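Local coordinates for proton-dependent oligopeptide transporter family protein (Xanthomonas campestris, PDB 6EI3) that probably imports short peptides across the bacterial membrane by coupling their movement to protons, as a major facilitator superfamily transporter captured in an auto-inhibited state, at residues 147-152 with 338-343; 206-211 with 276-281; 273-276 with 282-285; 332-337 with 401-406. All coordinates share one frame; numbering follows the deposited sequence.

Contact 1. Residues 147-152 with 338-343; sequences IINFGS and LVMLLI. With 78M ((2S)-2,3-dihydroxypropyl(7Z)-pentadec-7-enoate), chain N.
M340 reaches F150 and N149 through two torsions: chi1 of -71° sets its CG beside the backbone N, and a bend at chi3 of -63° folds the CE methyl back, bringing sulfur and methyl over one face of the F150 ring. The result is a Met-aromatic contact between two long helices of the major facilitator fold, 137-165 and 334-357, whose short segments here approach to 10.4 Å with their directions 141° apart. M340 SD lies 3.9 Å from the F150 ring centroid, offset toward the rim on the CE2 side, while M340 CE makes a more nearly centred CH-pi contact at 4.1 Å from the same centroid. The two side chains cross at about a right angle. Methionine suits this place because its flexible, polarisable thioether can reach across to the facing helix and still follow a flat ring. Along its other flank it runs past N149 in the opposite direction, N149 CB touching M340 SD at 3.6 Å. The amide of N149 stands across V339, with OD1 3.8 Å from V339 CG1, but its hydrogen bonds go to other partners: ND2 to the carbonyl of Y145, OD1 to NE2 of Q514, the last residue and probably part of a tag remnant. Helix 334-357 also meets a monoacylglycerol, whose chain lies against L341, with CD2 3.9 Å from lipid C11. Nearer the helix backbone, M340 O approaches lipid C9 to 3.5 Å.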
loop_
_atom_site.group_PDB
_atom_site.type_symbol
_atom_site.label_atom_id
_atom_site.label_comp_id
_atom_site.label_asym_id
_atom_site.label_seq_id
_atom_site.Cartn_x
_atom_site.Cartn_y
_atom_site.Cartn_z
ATOM N N ILE A 147 -10.986 9.656 -10.899
ATOM C CA ILE A 147 -10.591 8.599 -11.837
ATOM C C ILE A 147 -10.248 7.293 -11.096
ATOM O O ILE A 147 -10.671 6.218 -11.511
ATOM C CB ILE A 147 -9.445 9.083 -12.762
ATOM C CG1 ILE A 147 -9.973 10.072 -13.830
ATOM C CG2 ILE A 147 -8.730 7.902 -13.405
ATOM C CD1 ILE A 147 -8.901 11.075 -14.382
ATOM N N ILE A 148 -9.477 7.392 -10.020
ATOM C CA ILE A 148 -9.105 6.233 -9.216
ATOM C C ILE A 148 -10.355 5.590 -8.612
ATOM O O ILE A 148 -10.545 4.385 -8.767
ATOM C CB ILE A 148 -8.039 6.592 -8.150
ATOM C CG1 ILE A 148 -6.705 7.006 -8.830
ATOM C CG2 ILE A 148 -7.812 5.406 -7.176
ATOM C CD1 ILE A 148 -5.709 7.763 -7.935
ATOM N N ASN A 149 -11.232 6.391 -7.989
ATOM C CA ASN A 149 -12.413 5.860 -7.320
ATOM C C ASN A 149 -13.469 5.328 -8.266
ATOM O O ASN A 149 -13.960 4.228 -8.021
ATOM C CB ASN A 149 -12.986 6.854 -6.328
ATOM C CG ASN A 149 -12.081 6.966 -5.116
ATOM O OD1 ASN A 149 -11.980 6.057 -4.291
ATOM N ND2 ASN A 149 -11.313 8.025 -5.045
ATOM N N PHE A 150 -13.799 6.054 -9.347
ATOM C CA PHE A 150 -14.768 5.541 -10.311
ATOM C C PHE A 150 -14.223 4.326 -11.074
ATOM O O PHE A 150 -14.964 3.372 -11.268
ATOM C CB PHE A 150 -15.313 6.628 -11.247
ATOM C CG PHE A 150 -16.427 7.420 -10.604
ATOM C CD1 PHE A 150 -17.672 6.845 -10.377
ATOM C CD2 PHE A 150 -16.224 8.732 -10.202
ATOM C CE1 PHE A 150 -18.696 7.570 -9.772
ATOM C CE2 PHE A 150 -17.257 9.464 -9.614
ATOM C CZ PHE A 150 -18.479 8.874 -9.388
ATOM N N GLY A 151 -12.932 4.335 -11.395
ATOM C CA GLY A 151 -12.264 3.216 -12.060
ATOM C C GLY A 151 -12.239 1.958 -11.200
ATOM O O GLY A 151 -12.515 0.866 -11.694
ATOM N N SER A 152 -11.935 2.111 -9.895
ATOM C CA SER A 152 -11.918 1.024 -8.919
ATOM C C SER A 152 -13.356 0.497 -8.697
ATOM O O SER A 152 -13.565 -0.713 -8.623
ATOM C CB SER A 152 -11.324 1.511 -7.594
ATOM O OG SER A 152 -11.517 0.554 -6.566
ATOM N N LEU A 338 -17.670 4.392 -0.703
ATOM C CA LEU A 338 -17.623 4.945 0.645
ATOM C C LEU A 338 -16.536 6.015 0.805
ATOM O O LEU A 338 -16.728 6.956 1.562
ATOM C CB LEU A 338 -17.519 3.835 1.704
ATOM C CG LEU A 338 -18.791 3.043 1.960
ATOM C CD1 LEU A 338 -18.459 1.678 2.539
ATOM C CD2 LEU A 338 -19.756 3.808 2.864
ATOM N N VAL A 339 -15.426 5.910 0.071
ATOM C CA VAL A 339 -14.387 6.943 0.103
ATOM C C VAL A 339 -15.038 8.248 -0.457
ATOM O O VAL A 339 -14.901 9.321 0.140
ATOM C CB VAL A 339 -13.123 6.559 -0.728
ATOM C CG1 VAL A 339 -12.215 7.778 -0.962
ATOM C CG2 VAL A 339 -12.332 5.428 -0.074
ATOM N N MET A 340 -15.754 8.135 -1.590
ATOM C CA MET A 340 -16.382 9.295 -2.247
ATOM C C MET A 340 -17.474 9.916 -1.412
ATOM O O MET A 340 -17.661 11.120 -1.501
ATOM C CB MET A 340 -16.869 8.967 -3.667
ATOM C CG MET A 340 -15.716 8.783 -4.641
ATOM S SD MET A 340 -16.207 8.443 -6.348
ATOM C CE MET A 340 -17.073 6.857 -6.162
ATOM N N LEU A 341 -18.170 9.124 -0.578
ATOM C CA LEU A 341 -19.190 9.665 0.315
ATOM C C LEU A 341 -18.550 10.258 1.592
ATOM O O LEU A 341 -18.950 11.338 2.030
ATOM C CB LEU A 341 -20.206 8.571 0.729
ATOM C CG LEU A 341 -21.193 8.067 -0.341
ATOM C CD1 LEU A 341 -22.005 6.893 0.182
ATOM C CD2 LEU A 341 -22.132 9.176 -0.797
ATOM N N LEU A 342 -17.581 9.526 2.195
ATOM C CA LEU A 342 -16.968 9.857 3.491
ATOM C C LEU A 342 -15.913 10.951 3.453
ATOM O O LEU A 342 -15.791 11.646 4.458
ATOM C CB LEU A 342 -16.424 8.613 4.224
ATOM C CG LEU A 342 -17.492 7.570 4.637
ATOM C CD1 LEU A 342 -16.831 6.272 5.130
ATOM C CD2 LEU A 342 -18.493 8.143 5.660
ATOM N N ILE A 343 -15.158 11.114 2.351
ATOM C CA ILE A 343 -14.210 12.235 2.231
ATOM C C ILE A 343 -15.018 13.576 2.421
ATOM O O ILE A 343 -14.738 14.275 3.394
ATOM C CB ILE A 343 -13.330 12.179 0.928
ATOM C CG1 ILE A 343 -12.181 11.117 1.036
ATOM C CG2 ILE A 343 -12.803 13.568 0.492
ATOM C CD1 ILE A 343 -10.996 11.425 1.929
HETATM O O21 78M N . -23.833 13.404 -0.969
HETATM C C20 78M N . -24.242 14.744 -0.728
HETATM C C18 78M N . -24.713 15.401 -2.003
HETATM O O19 78M N . -23.638 15.486 -2.944
HETATM C C17 78M N . -25.336 16.762 -1.782
HETATM O O2 78M N . -24.260 17.645 -1.379
HETATM C C1 78M N . -24.019 18.739 -2.114
HETATM O O1 78M N . -24.643 19.046 -3.097
HETATM C C2 78M N . -22.877 19.535 -1.547
HETATM C C3 78M N . -21.507 19.094 -2.049
HETATM C C4 78M N . -20.967 17.861 -1.330
HETATM C C5 78M N . -19.629 17.336 -1.846
HETATM C C6 78M N . -19.688 16.544 -3.161
HETATM C C7 78M N . -20.347 15.199 -3.050
HETATM C C8 78M N . -19.739 14.029 -3.058
HETATM C C9 78M N . -20.388 12.686 -2.963
HETATM C C10 78M N . -19.980 11.787 -4.125
HETATM C C11 78M N . -20.746 10.480 -4.206
HETATM C C12 78M N . -20.346 9.596 -5.383
HETATM C C13 78M N . -21.247 8.391 -5.620
HETATM C C15 78M N . -23.497 7.533 -6.420
HETATM C C14 78M N . -22.550 8.707 -6.347
#

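Contact 2. Residues 206-211 with 276-281; sequences FGAVVR and GTHPDA
V209 lays its CG2 methyl on one face of the H278 imidazole, nearly over the middle of the ring: CG2 is 3.9 Å from the ring centroid and 12° off the ring normal, a CH-pi contact. The methyl sits there because V209 CG2 is anti to the carbonyl carbon while CG1 is anti to the backbone N (chi1 -179°), and CG1 turns instead toward A274. A beta-branched residue suits the site, since its two methyls can serve two neighbours from one helical position. The nearest atom of the imidazole to the methyl is CG, with V209 CG2 to H278 CG at 3.8 Å. Beside V209, the carbonyl oxygen of A208 comes within 3.7 Å of H278 NE2, too far for a bond; S212 OG bridges the two, hydrogen-bonded both to A208 O and to H278 NE2. At the other nitrogen, ND1 pairs with ND1 of H204, whose ring stands at about 85° to that of H278. Bonds at both nitrogens fix the rotation of the imidazole and hold its face to the valine, which probably offsets the cost of burying a histidine here. The contact fastens the short helix 206-215 to the turn ahead of helix 281-306. These connections flank helices 224-239 and 248-270, probably the additional pair that prokaryotic POT transporters typically carry between the two six-helix halves of the major facilitator fold.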
loop_
_atom_site.group_PDB
_atom_site.type_symbol
_atom_site.label_atom_id
_atom_site.label_comp_id
_atom_site.label_asym_id
_atom_site.label_seq_id
_atom_site.Cartn_x
_atom_site.Cartn_y
_atom_site.Cartn_z
ATOM N N PHE A 206 18.661 13.874 1.933
ATOM C CA PHE A 206 18.461 12.810 2.925
ATOM C C PHE A 206 19.613 11.820 3.013
ATOM O O PHE A 206 20.147 11.636 4.105
ATOM C CB PHE A 206 17.117 12.075 2.713
ATOM C CG PHE A 206 16.797 11.044 3.774
ATOM C CD1 PHE A 206 16.305 11.431 5.017
ATOM C CD2 PHE A 206 16.974 9.687 3.526
ATOM C CE1 PHE A 206 16.028 10.481 6.004
ATOM C CE2 PHE A 206 16.681 8.735 4.509
ATOM C CZ PHE A 206 16.217 9.140 5.744
ATOM N N GLY A 207 19.955 11.186 1.880
ATOM C CA GLY A 207 21.031 10.204 1.768
ATOM C C GLY A 207 22.377 10.716 2.247
ATOM O O GLY A 207 23.032 10.057 3.060
ATOM N N ALA A 208 22.782 11.910 1.773
ATOM C CA ALA A 208 24.056 12.554 2.149
ATOM C C ALA A 208 24.164 12.820 3.649
ATOM O O ALA A 208 25.217 12.562 4.226
ATOM C CB ALA A 208 24.243 13.847 1.375
ATOM N N VAL A 209 23.064 13.300 4.285
ATOM C CA VAL A 209 23.004 13.595 5.727
ATOM C C VAL A 209 23.082 12.297 6.545
ATOM O O VAL A 209 23.805 12.264 7.534
ATOM C CB VAL A 209 21.800 14.503 6.115
ATOM C CG1 VAL A 209 21.778 14.805 7.609
ATOM C CG2 VAL A 209 21.809 15.804 5.318
ATOM N N VAL A 210 22.376 11.226 6.113
ATOM C CA VAL A 210 22.407 9.896 6.755
ATOM C C VAL A 210 23.845 9.331 6.688
ATOM O O VAL A 210 24.346 8.809 7.687
ATOM C CB VAL A 210 21.357 8.918 6.125
ATOM C CG1 VAL A 210 21.599 7.470 6.550
ATOM C CG2 VAL A 210 19.927 9.342 6.461
ATOM N N ARG A 211 24.487 9.445 5.500
ATOM C CA ARG A 211 25.861 9.005 5.218
ATOM C C ARG A 211 26.823 9.728 6.158
ATOM O O ARG A 211 27.609 9.066 6.834
ATOM C CB ARG A 211 26.213 9.300 3.746
ATOM C CG ARG A 211 27.512 8.671 3.223
ATOM C CD ARG A 211 27.734 8.965 1.737
ATOM N NE ARG A 211 26.635 8.467 0.896
ATOM C CZ ARG A 211 25.835 9.234 0.157
ATOM N NH1 ARG A 211 26.017 10.549 0.112
ATOM N NH2 ARG A 211 24.858 8.689 -0.555
ATOM N N GLY A 276 27.683 19.971 11.610
ATOM C CA GLY A 276 28.768 20.795 11.089
ATOM C C GLY A 276 28.817 20.746 9.575
ATOM O O GLY A 276 28.773 21.786 8.907
ATOM N N THR A 277 28.875 19.511 9.038
ATOM C CA THR A 277 28.937 19.157 7.619
ATOM C C THR A 277 27.709 19.635 6.820
ATOM O O THR A 277 27.827 19.850 5.609
ATOM C CB THR A 277 29.070 17.621 7.497
ATOM O OG1 THR A 277 29.905 17.117 8.546
ATOM C CG2 THR A 277 29.592 17.166 6.131
ATOM N N HIS A 278 26.529 19.760 7.480
ATOM C CA HIS A 278 25.268 20.120 6.824
ATOM C C HIS A 278 24.563 21.357 7.450
ATOM O O HIS A 278 24.783 21.641 8.626
ATOM C CB HIS A 278 24.368 18.886 6.763
ATOM C CG HIS A 278 25.014 17.760 6.012
ATOM N ND1 HIS A 278 25.143 17.791 4.633
ATOM C CD2 HIS A 278 25.608 16.636 6.478
ATOM C CE1 HIS A 278 25.772 16.677 4.307
ATOM N NE2 HIS A 278 26.064 15.949 5.380
ATOM N N PRO A 279 23.743 22.105 6.655
ATOM C CA PRO A 279 23.186 23.398 7.116
ATOM C C PRO A 279 22.081 23.467 8.189
ATOM O O PRO A 279 21.338 24.457 8.179
ATOM C CB PRO A 279 22.623 24.013 5.823
ATOM C CG PRO A 279 23.219 23.269 4.723
ATOM C CD PRO A 279 23.458 21.906 5.224
ATOM N N ASP A 280 22.000 22.518 9.146
ATOM C CA ASP A 280 21.000 22.511 10.237
ATOM C C ASP A 280 19.566 22.268 9.758
ATOM O O ASP A 280 18.924 21.384 10.309
ATOM C CB ASP A 280 21.073 23.761 11.142
ATOM C CG ASP A 280 22.125 23.695 12.233
ATOM O OD1 ASP A 280 23.238 23.188 11.960
ATOM O OD2 ASP A 280 21.852 24.186 13.348
ATOM N N ALA A 281 19.059 23.020 8.748
ATOM C CA ALA A 281 17.722 22.805 8.181
ATOM C C ALA A 281 17.670 21.430 7.486
ATOM O O ALA A 281 16.591 20.854 7.335
ATOM C CB ALA A 281 17.379 23.902 7.188
#

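Contact 3. Residues 273-276 with 282-285; sequences RARG and AVDG
R275 and D284 meet at about a right angle, the guanidinium plane turned 86° from that of the carboxylate, and a single oxygen makes the salt bridge: R275 NH2 to D284 OD1 is 2.8 Å. With the groups turned this way the pairing is one-pronged, unlike the coplanar fork in which both oxygens face two nitrogens. A bend at chi2 of -82° swings the arginine chain from its loop across the first turns of helix 281-306, where it and V283 cross obliquely. R275 NE passes 3.4 Å from V283 CG1, and V283 CB lies in the guanidinium plane, at its edge, 3.7 Å from the same NE. Pressed against a hydrocarbon, NE is buried and has no hydrogen-bonding partner in the model, a cost probably repaid by the charge pairing at the end of the chain. R275 NH1 adds a second salt bridge to E272, so the cation is shared by two acids. The other methyl of V283 serves the backbone: V283 CG2 packs 3.7 Å from A274 C and 3.9 Å from A274 CB. Alanine is small enough to let the chain come this near, and valine's branch divides neatly between alanine and arginine. D284 stands in the first turn of its helix, where a carboxylate probably also gains from the positive end of the helix dipole. Together these pairs close the connection between two consecutive helices, with the chain leaving helix 248-270 folded back onto the start of helix 281-306, which probably leads into the second six-helix half of the POT transporter.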
loop_
_atom_site.group_PDB
_atom_site.type_symbol
_atom_site.label_atom_id
_atom_site.label_comp_id
_atom_site.label_asym_id
_atom_site.label_seq_id
_atom_site.Cartn_x
_atom_site.Cartn_y
_atom_site.Cartn_z
ATOM N N ARG A 273 26.022 14.508 14.806
ATOM C CA ARG A 273 27.392 14.565 14.248
ATOM C C ARG A 273 27.421 15.084 12.786
ATOM O O ARG A 273 28.504 15.252 12.216
ATOM C CB ARG A 273 28.085 13.197 14.333
ATOM C CG ARG A 273 28.118 12.568 15.717
ATOM C CD ARG A 273 28.740 11.201 15.615
ATOM N NE ARG A 273 28.751 10.489 16.891
ATOM C CZ ARG A 273 29.468 9.394 17.116
ATOM N NH1 ARG A 273 30.257 8.900 16.166
ATOM N NH2 ARG A 273 29.424 8.797 18.300
ATOM N N ALA A 274 26.234 15.322 12.185
ATOM C CA ALA A 274 26.093 15.853 10.828
ATOM C C ALA A 274 25.958 17.388 10.818
ATOM O O ALA A 274 26.166 17.999 9.769
ATOM C CB ALA A 274 24.883 15.220 10.145
ATOM N N ARG A 275 25.623 17.997 11.992
ATOM C CA ARG A 275 25.374 19.439 12.223
ATOM C C ARG A 275 26.425 20.408 11.674
ATOM O O ARG A 275 26.075 21.554 11.359
ATOM C CB ARG A 275 25.152 19.744 13.720
ATOM C CG ARG A 275 23.765 19.381 14.235
ATOM C CD ARG A 275 22.715 20.437 13.926
ATOM N NE ARG A 275 21.367 19.882 14.036
ATOM C CZ ARG A 275 20.642 19.889 15.147
ATOM N NH1 ARG A 275 21.109 20.464 16.250
ATOM N NH2 ARG A 275 19.439 19.335 15.164
ATOM N N GLY A 276 27.683 19.971 11.610
ATOM C CA GLY A 276 28.768 20.795 11.089
ATOM C C GLY A 276 28.817 20.746 9.575
ATOM O O GLY A 276 28.773 21.786 8.907
ATOM N N ALA A 282 18.854 20.913 7.082
ATOM C CA ALA A 282 19.051 19.600 6.460
ATOM C C ALA A 282 19.054 18.515 7.546
ATOM O O ALA A 282 18.378 17.499 7.379
ATOM C CB ALA A 282 20.368 19.580 5.689
ATOM N N VAL A 283 19.794 18.745 8.665
ATOM C CA VAL A 283 19.895 17.825 9.816
ATOM C C VAL A 283 18.538 17.700 10.535
ATOM O O VAL A 283 18.100 16.580 10.810
ATOM C CB VAL A 283 21.055 18.183 10.786
ATOM C CG1 VAL A 283 21.126 17.215 11.964
ATOM C CG2 VAL A 283 22.393 18.214 10.053
ATOM N N ASP A 284 17.876 18.855 10.818
ATOM C CA ASP A 284 16.550 18.926 11.441
ATOM C C ASP A 284 15.535 18.221 10.542
ATOM O O ASP A 284 14.670 17.519 11.044
ATOM C CB ASP A 284 16.110 20.383 11.666
ATOM C CG ASP A 284 16.930 21.195 12.652
ATOM O OD1 ASP A 284 17.808 20.609 13.324
ATOM O OD2 ASP A 284 16.710 22.425 12.733
ATOM N N GLY A 285 15.664 18.419 9.231
ATOM C CA GLY A 285 14.828 17.802 8.207
ATOM C C GLY A 285 14.891 16.288 8.203
ATOM O O GLY A 285 13.864 15.633 8.021
#

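Contact 4. Residues 332-337 with 401-406; sequences QALNPL and LPYALL. With 78M ((2S)-2,3-dihydroxypropyl(7Z)-pentadec-7-enoate), chain K.
Y403 drives its ring between helix 400-424 and the start of helix 334-357, and the close packing gathers around it. L334 CB rests 3.8 Å from Y403 CG, an off-centre CH-pi contact, with the two side chains crossing at about a right angle. At the far end, Y403 OH presses on the aliphatic part of Q332, 3.3 Å from CG. Y403 reaches this far with chi1 at -100°, well away from a staggered value. N335 adds CB at 4.1 Å from Y403 CE1, while its ND2 turns aside to bond E410 and T407; the amide of Q332 likewise looks elsewhere, NE2 bonding the carbonyl of N23. The looser side is taken up by lipid: a monoacylglycerol chain lies along the helix, its C10 being 3.7 Å from L334 CD2 and its C15 3.5 Å from A333 O. Leucine suits this boundary, one methyl on the tyrosine and the other on the lipid. Around the contact, W313 of helix 312-317 meets the Y403 ring edge-to-face, L405 and L406 lean on helix 363-389, and P336 packs against helix 137-165.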
loop_
_atom_site.group_PDB
_atom_site.type_symbol
_atom_site.label_atom_id
_atom_site.label_comp_id
_atom_site.label_asym_id
_atom_site.label_seq_id
_atom_site.Cartn_x
_atom_site.Cartn_y
_atom_site.Cartn_z
ATOM N N GLN A 332 -16.142 -5.367 -3.140
ATOM C CA GLN A 332 -15.004 -4.452 -3.144
ATOM C C GLN A 332 -15.361 -3.082 -3.718
ATOM O O GLN A 332 -14.703 -2.112 -3.378
ATOM C CB GLN A 332 -13.781 -5.070 -3.827
ATOM C CG GLN A 332 -13.167 -6.207 -2.992
ATOM C CD GLN A 332 -12.232 -7.031 -3.828
ATOM O OE1 GLN A 332 -11.029 -6.828 -3.824
ATOM N NE2 GLN A 332 -12.761 -7.936 -4.619
ATOM N N ALA A 333 -16.470 -2.977 -4.501
ATOM C CA ALA A 333 -16.936 -1.688 -5.040
ATOM C C ALA A 333 -17.382 -0.754 -3.916
ATOM O O ALA A 333 -17.460 0.458 -4.125
ATOM C CB ALA A 333 -18.078 -1.909 -6.008
ATOM N N LEU A 334 -17.685 -1.314 -2.728
ATOM C CA LEU A 334 -18.130 -0.492 -1.602
ATOM C C LEU A 334 -17.048 0.423 -1.089
ATOM O O LEU A 334 -17.364 1.497 -0.603
ATOM C CB LEU A 334 -18.668 -1.334 -0.440
ATOM C CG LEU A 334 -20.003 -2.036 -0.635
ATOM C CD1 LEU A 334 -20.273 -2.939 0.549
ATOM C CD2 LEU A 334 -21.157 -1.036 -0.779
ATOM N N ASN A 335 -15.780 0.017 -1.196
ATOM C CA ASN A 335 -14.697 0.845 -0.708
ATOM C C ASN A 335 -14.603 2.202 -1.450
ATOM O O ASN A 335 -14.776 3.225 -0.774
ATOM C CB ASN A 335 -13.392 0.088 -0.687
ATOM C CG ASN A 335 -12.244 0.953 -0.280
ATOM O OD1 ASN A 335 -11.336 1.191 -1.063
ATOM N ND2 ASN A 335 -12.280 1.464 0.947
ATOM N N PRO A 336 -14.427 2.264 -2.804
ATOM C CA PRO A 336 -14.383 3.582 -3.476
ATOM C C PRO A 336 -15.693 4.367 -3.371
ATOM O O PRO A 336 -15.643 5.597 -3.300
ATOM C CB PRO A 336 -14.034 3.228 -4.926
ATOM C CG PRO A 336 -14.521 1.815 -5.104
ATOM C CD PRO A 336 -14.188 1.174 -3.781
ATOM N N LEU A 337 -16.860 3.678 -3.303
ATOM C CA LEU A 337 -18.137 4.380 -3.112
ATOM C C LEU A 337 -18.114 5.102 -1.757
ATOM O O LEU A 337 -18.483 6.270 -1.673
ATOM C CB LEU A 337 -19.347 3.417 -3.165
ATOM C CG LEU A 337 -20.703 4.038 -2.758
ATOM C CD1 LEU A 337 -21.183 5.056 -3.774
ATOM C CD2 LEU A 337 -21.772 2.976 -2.506
ATOM N N LEU A 401 -21.477 -3.414 6.762
ATOM C CA LEU A 401 -21.063 -2.953 8.102
ATOM C C LEU A 401 -19.523 -2.877 8.222
ATOM O O LEU A 401 -19.030 -1.761 8.363
ATOM C CB LEU A 401 -21.705 -3.771 9.234
ATOM C CG LEU A 401 -21.277 -3.447 10.678
ATOM C CD1 LEU A 401 -21.683 -2.021 11.090
ATOM C CD2 LEU A 401 -21.884 -4.452 11.645
ATOM N N PRO A 402 -18.731 -3.965 8.057
ATOM C CA PRO A 402 -17.264 -3.785 8.107
ATOM C C PRO A 402 -16.703 -2.942 6.957
ATOM O O PRO A 402 -15.699 -2.292 7.177
ATOM C CB PRO A 402 -16.718 -5.218 8.118
ATOM C CG PRO A 402 -17.811 -6.071 7.534
ATOM C CD PRO A 402 -19.092 -5.402 7.952
ATOM N N TYR A 403 -17.347 -2.891 5.766
ATOM C CA TYR A 403 -16.845 -2.003 4.708
ATOM C C TYR A 403 -16.944 -0.538 5.162
ATOM O O TYR A 403 -15.999 0.223 4.967
ATOM C CB TYR A 403 -17.593 -2.192 3.366
ATOM C CG TYR A 403 -16.812 -3.062 2.406
ATOM C CD1 TYR A 403 -15.726 -2.549 1.699
ATOM C CD2 TYR A 403 -17.064 -4.426 2.311
ATOM C CE1 TYR A 403 -14.929 -3.366 0.906
ATOM C CE2 TYR A 403 -16.304 -5.247 1.479
ATOM C CZ TYR A 403 -15.238 -4.711 0.780
ATOM O OH TYR A 403 -14.474 -5.519 -0.011
ATOM N N ALA A 404 -18.078 -0.158 5.777
ATOM C CA ALA A 404 -18.315 1.209 6.262
ATOM C C ALA A 404 -17.304 1.576 7.333
ATOM O O ALA A 404 -16.675 2.636 7.257
ATOM C CB ALA A 404 -19.742 1.349 6.806
ATOM N N LEU A 405 -17.119 0.676 8.312
ATOM C CA LEU A 405 -16.191 0.893 9.416
ATOM C C LEU A 405 -14.761 1.017 8.919
ATOM O O LEU A 405 -14.084 1.990 9.266
ATOM C CB LEU A 405 -16.321 -0.222 10.475
ATOM C CG LEU A 405 -17.649 -0.254 11.257
ATOM C CD1 LEU A 405 -17.885 -1.612 11.864
ATOM C CD2 LEU A 405 -17.711 0.863 12.337
ATOM N N LEU A 406 -14.328 0.069 8.050
ATOM C CA LEU A 406 -12.964 0.056 7.501
ATOM C C LEU A 406 -12.646 1.273 6.611
ATOM O O LEU A 406 -11.542 1.806 6.699
ATOM C CB LEU A 406 -12.662 -1.264 6.770
ATOM C CG LEU A 406 -11.277 -1.396 6.097
ATOM C CD1 LEU A 406 -10.127 -1.433 7.132
ATOM C CD2 LEU A 406 -11.233 -2.592 5.182
HETATM O O21 78M K . -30.898 -8.599 2.424
HETATM C C20 78M K . -31.713 -8.117 1.367
HETATM C C18 78M K . -30.870 -7.492 0.280
HETATM O O19 78M K . -30.109 -6.401 0.812
HETATM C C17 78M K . -31.689 -7.034 -0.906
HETATM O O2 78M K . -30.690 -6.788 -1.925
HETATM C C1 78M K . -30.748 -7.480 -3.072
HETATM O O1 78M K . -31.690 -8.141 -3.419
HETATM C C2 78M K . -29.467 -7.356 -3.840
HETATM C C3 78M K . -28.390 -8.268 -3.278
HETATM C C4 78M K . -27.009 -7.969 -3.828
HETATM C C5 78M K . -25.881 -8.325 -2.867
HETATM C C6 78M K . -25.725 -7.372 -1.674
HETATM C C7 78M K . -25.239 -6.032 -2.115
HETATM C C8 78M K . -24.686 -5.097 -1.375
HETATM C C9 78M K . -24.203 -3.775 -1.880
HETATM C C10 78M K . -22.784 -3.868 -2.459
HETATM C C11 78M K . -22.685 -4.100 -3.966
HETATM C C12 78M K . -22.820 -2.853 -4.831
HETATM C C13 78M K . -21.703 -1.833 -4.651
HETATM C C15 78M K . -20.857 0.487 -5.116
HETATM C C14 78M K . -21.978 -0.498 -5.315
#

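In the fold
Read from the N terminus, contact 1 opens on helix 137-165 and closes 186 residues later on helix 334-357, the longest loop of the set. Contacts 2 and 3 are nested within it, their centres 40 Å and 41 Å from that of contact 1. Contact 2 brings helix 206-215 to the segment before helix 281-306, and contact 3, sharing G276, ties that same connection to the helix with a very short loop. Contact 4 starts just before contact 1 closes and ends on helix 400-424, so the two cross; they touch through P336 against N149 and S152. Contacts 1 and 4 thus join three helices through helix 334-357, whereas contacts 2 and 3 fasten a connecting region.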